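Local coordinates for protein 4-hydroxy-tetrahydrodipicolinate synthase (Aquifex aeolicus, PDB 2EHH) that probably condenses pyruvate with (S)-aspartate-beta-semialdehyde to form 4-hydroxy-tetrahydrodipicolinate, a step of lysine biosynthesis, at residues 68-80 / 96-108. Numbering follows the deposited sequence.
Sequences GRIKVIAGTGGNA and ADGALVVVPYYNK
A74 and L100 lie on neighbouring parallel strands, 71-75 and 98-102, of the TIM barrel. Backbone hydrogen bonds zip the pair: A74 N to G98 O, L100 N to A74 O (2.7 Å) and T76 N to L100 O. Helix 81-93 makes the crossover of this beta-alpha-beta unit.

Just before strand 98-102, the D97 side chain takes up V72 N. Its OD1 accepts from V72 N at 2.7 Å, on the anti side of the carboxylate, while D97 N gives a bond back to V72 O. The K71 and D97 side chains cross at about a right angle, with K71 CD packed against D97 CG, but K71 NZ stays 5.3 Å from D97 OD2.

Apolar contacts are lighter. I73 CG2 meets L100 CB on one face of the sheet. On the A74 and A99 side, A74 CB lies 4.3 Å from A96 CB.

T76 OG1 lies 3.6 Å from A99 CB and is hydrogen-bonded to T88 OG1 of helix 81-93.

Beyond T76, waters take over from direct backbone bonds. Water 1 links G77 N, L100 O and V102 N; water 2 donates to G78 O and V102 O.

At the far end, N79 binds the 103-108 loop. With CG between backbone N and carbonyl carbon (chi1 59°), its ND2 donates to Y105 O at 3.0 Å. N107 N reaches that oxygen from the opposite face. N107 ND2 returns a bond to N79 O in its carbonyl plane. N79 CB sits over a face of the Y105 ring, 4.2 Å from the centroid. An alanine in place of Y105 would probably leave N79 CB without its CH-pi partner and Y106 of the second subunit without its stacking ring.

The polar bonds thus tie together the loops after the C-terminal ends of strands 71-75 and 98-102, and are likely to help position Y106, predicted to act in the proton relay.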
# COMPACT_ATOMS: atom_id res chain seq x y z
N GLY A 68 23.03 13.18 34.62
CA GLY A 68 23.80 14.05 33.74
C GLY A 68 24.97 13.47 32.97
O GLY A 68 25.55 14.15 32.13
N ARG A 69 25.34 12.22 33.25
CA ARG A 69 26.46 11.61 32.54
C ARG A 69 26.09 11.34 31.08
O ARG A 69 26.96 11.28 30.21
CB ARG A 69 26.89 10.32 33.23
CG ARG A 69 27.53 10.53 34.60
CD ARG A 69 27.82 9.20 35.25
NE ARG A 69 26.58 8.49 35.55
CZ ARG A 69 26.50 7.19 35.83
NH1 ARG A 69 27.59 6.45 35.83
NH2 ARG A 69 25.32 6.64 36.10
N ILE A 70 24.80 11.17 30.84
CA ILE A 70 24.28 10.94 29.49
C ILE A 70 22.88 11.54 29.49
O ILE A 70 22.22 11.60 30.53
CB ILE A 70 24.18 9.45 29.16
CG1 ILE A 70 23.37 8.73 30.24
CG2 ILE A 70 25.57 8.85 29.02
CD1 ILE A 70 23.26 7.25 30.03
N LYS A 71 22.43 12.01 28.33
CA LYS A 71 21.10 12.61 28.26
C LYS A 71 20.01 11.56 28.46
O LYS A 71 20.19 10.38 28.14
CB LYS A 71 20.90 13.29 26.90
CG LYS A 71 21.86 14.44 26.62
CD LYS A 71 21.64 15.60 27.57
CE LYS A 71 22.39 16.84 27.10
NZ LYS A 71 21.93 17.30 25.75
N VAL A 72 18.89 11.99 29.02
CA VAL A 72 17.76 11.12 29.25
C VAL A 72 16.55 11.73 28.58
O VAL A 72 16.16 12.85 28.89
CB VAL A 72 17.46 10.94 30.76
CG1 VAL A 72 16.21 10.08 30.93
CG2 VAL A 72 18.64 10.29 31.46
N ILE A 73 15.99 10.99 27.62
CA ILE A 73 14.81 11.42 26.90
C ILE A 73 13.66 10.51 27.35
O ILE A 73 13.81 9.29 27.40
CB ILE A 73 15.00 11.27 25.37
CG1 ILE A 73 16.23 12.06 24.91
CG2 ILE A 73 13.76 11.77 24.63
CD1 ILE A 73 16.61 11.84 23.45
N ALA A 74 12.53 11.10 27.67
CA ALA A 74 11.39 10.32 28.13
C ALA A 74 10.27 10.22 27.12
O ALA A 74 9.87 11.21 26.51
CB ALA A 74 10.86 10.91 29.43
N GLY A 75 9.76 9.00 26.93
CA GLY A 75 8.64 8.79 26.03
C GLY A 75 7.45 9.22 26.86
O GLY A 75 7.14 8.59 27.87
N THR A 76 6.77 10.28 26.45
CA THR A 76 5.64 10.80 27.21
C THR A 76 4.33 10.94 26.45
O THR A 76 3.36 11.46 26.99
CB THR A 76 5.99 12.18 27.79
OG1 THR A 76 6.19 13.11 26.71
CG2 THR A 76 7.25 12.11 28.63
N GLY A 77 4.29 10.48 25.21
CA GLY A 77 3.06 10.63 24.45
C GLY A 77 2.18 9.41 24.34
O GLY A 77 2.57 8.31 24.72
N GLY A 78 0.97 9.62 23.84
CA GLY A 78 0.01 8.56 23.64
C GLY A 78 -0.94 9.11 22.60
O GLY A 78 -0.51 9.93 21.78
N ASN A 79 -2.20 8.71 22.61
CA ASN A 79 -3.13 9.27 21.63
C ASN A 79 -4.19 10.13 22.30
O ASN A 79 -5.25 10.39 21.72
CB ASN A 79 -3.77 8.17 20.77
CG ASN A 79 -4.53 7.15 21.59
OD1 ASN A 79 -4.59 7.23 22.82
ND2 ASN A 79 -5.12 6.17 20.90
N ALA A 80 -3.89 10.58 23.52
CA ALA A 80 -4.78 11.45 24.30
C ALA A 80 -3.96 12.66 24.73
O ALA A 80 -3.01 12.53 25.50
CB ALA A 80 -5.31 10.70 25.52
N ALA A 96 14.14 15.31 33.18
CA ALA A 96 14.45 14.70 31.89
C ALA A 96 14.97 15.78 30.95
O ALA A 96 14.52 16.92 30.99
CB ALA A 96 13.19 14.04 31.30
N ASP A 97 15.93 15.43 30.09
CA ASP A 97 16.50 16.38 29.15
C ASP A 97 15.59 16.67 27.96
O ASP A 97 15.69 17.72 27.32
CB ASP A 97 17.85 15.88 28.64
CG ASP A 97 18.83 15.64 29.77
OD1 ASP A 97 19.05 14.47 30.13
OD2 ASP A 97 19.36 16.64 30.30
N GLY A 98 14.70 15.73 27.66
CA GLY A 98 13.78 15.93 26.55
C GLY A 98 12.62 14.96 26.62
O GLY A 98 12.66 14.00 27.39
N ALA A 99 11.59 15.23 25.83
CA ALA A 99 10.41 14.37 25.80
C ALA A 99 10.13 13.92 24.37
O ALA A 99 10.09 14.75 23.45
CB ALA A 99 9.20 15.13 26.34
N LEU A 100 9.97 12.62 24.18
CA LEU A 100 9.67 12.04 22.87
C LEU A 100 8.15 11.88 22.84
O LEU A 100 7.59 11.12 23.63
CB LEU A 100 10.34 10.68 22.71
CG LEU A 100 10.12 9.99 21.35
CD1 LEU A 100 11.26 10.36 20.41
CD2 LEU A 100 10.08 8.49 21.55
N VAL A 101 7.50 12.59 21.94
CA VAL A 101 6.05 12.55 21.84
C VAL A 101 5.62 11.94 20.52
O VAL A 101 5.78 12.54 19.46
CB VAL A 101 5.47 13.97 21.96
CG1 VAL A 101 3.95 13.92 21.92
CG2 VAL A 101 5.97 14.61 23.25
N VAL A 102 5.08 10.73 20.58
CA VAL A 102 4.66 10.03 19.38
C VAL A 102 3.43 10.67 18.74
O VAL A 102 2.59 11.26 19.43
CB VAL A 102 4.37 8.53 19.67
CG1 VAL A 102 3.11 8.40 20.52
CG2 VAL A 102 4.24 7.75 18.37
N VAL A 103 3.34 10.58 17.42
CA VAL A 103 2.18 11.09 16.71
C VAL A 103 1.06 10.15 17.18
O VAL A 103 1.24 8.94 17.18
CB VAL A 103 2.34 10.94 15.18
CG1 VAL A 103 1.01 11.17 14.47
CG2 VAL A 103 3.39 11.92 14.67
N PRO A 104 -0.09 10.70 17.58
CA PRO A 104 -1.21 9.88 18.05
C PRO A 104 -1.53 8.68 17.15
O PRO A 104 -1.76 8.83 15.95
CB PRO A 104 -2.35 10.87 18.11
CG PRO A 104 -1.65 12.11 18.60
CD PRO A 104 -0.39 12.14 17.74
N TYR A 105 -1.56 7.50 17.76
CA TYR A 105 -1.86 6.27 17.05
C TYR A 105 -3.34 5.89 17.20
O TYR A 105 -4.01 6.34 18.12
CB TYR A 105 -1.01 5.12 17.60
CG TYR A 105 -1.00 5.05 19.11
CD1 TYR A 105 0.07 5.57 19.84
CD2 TYR A 105 -2.09 4.54 19.82
CE1 TYR A 105 0.05 5.59 21.22
CE2 TYR A 105 -2.11 4.55 21.21
CZ TYR A 105 -1.03 5.08 21.90
OH TYR A 105 -1.03 5.12 23.26
N TYR A 106 -3.82 5.07 16.26
CA TYR A 106 -5.18 4.54 16.28
C TYR A 106 -6.37 5.47 16.02
O TYR A 106 -7.24 5.11 15.21
CB TYR A 106 -5.40 3.80 17.60
CG TYR A 106 -6.73 3.08 17.69
CD1 TYR A 106 -6.94 1.88 17.02
CD2 TYR A 106 -7.77 3.60 18.46
CE1 TYR A 106 -8.15 1.20 17.12
CE2 TYR A 106 -8.99 2.92 18.56
CZ TYR A 106 -9.17 1.72 17.89
OH TYR A 106 -10.36 1.04 18.02
N ASN A 107 -6.45 6.62 16.68
CA ASN A 107 -7.60 7.50 16.43
C ASN A 107 -7.47 8.41 15.21
O ASN A 107 -8.40 9.15 14.88
CB ASN A 107 -8.00 8.31 17.69
CG ASN A 107 -6.84 9.06 18.32
OD1 ASN A 107 -5.74 9.13 17.78
ND2 ASN A 107 -7.11 9.65 19.48
N LYS A 108 -6.33 8.34 14.54
CA LYS A 108 -6.06 9.09 13.31
C LYS A 108 -6.58 10.53 13.24
O LYS A 108 -7.42 10.86 12.40
CB LYS A 108 -6.60 8.30 12.12
CG LYS A 108 -6.00 6.90 11.99
CD LYS A 108 -6.55 6.14 10.80
CE LYS A 108 -6.38 6.93 9.51
NZ LYS A 108 -6.77 6.12 8.32
O HOH W 1 5.80 9.23 23.05
O HOH W 2 1.44 11.79 21.80
O HOH W 3 -2.68 7.38 25.20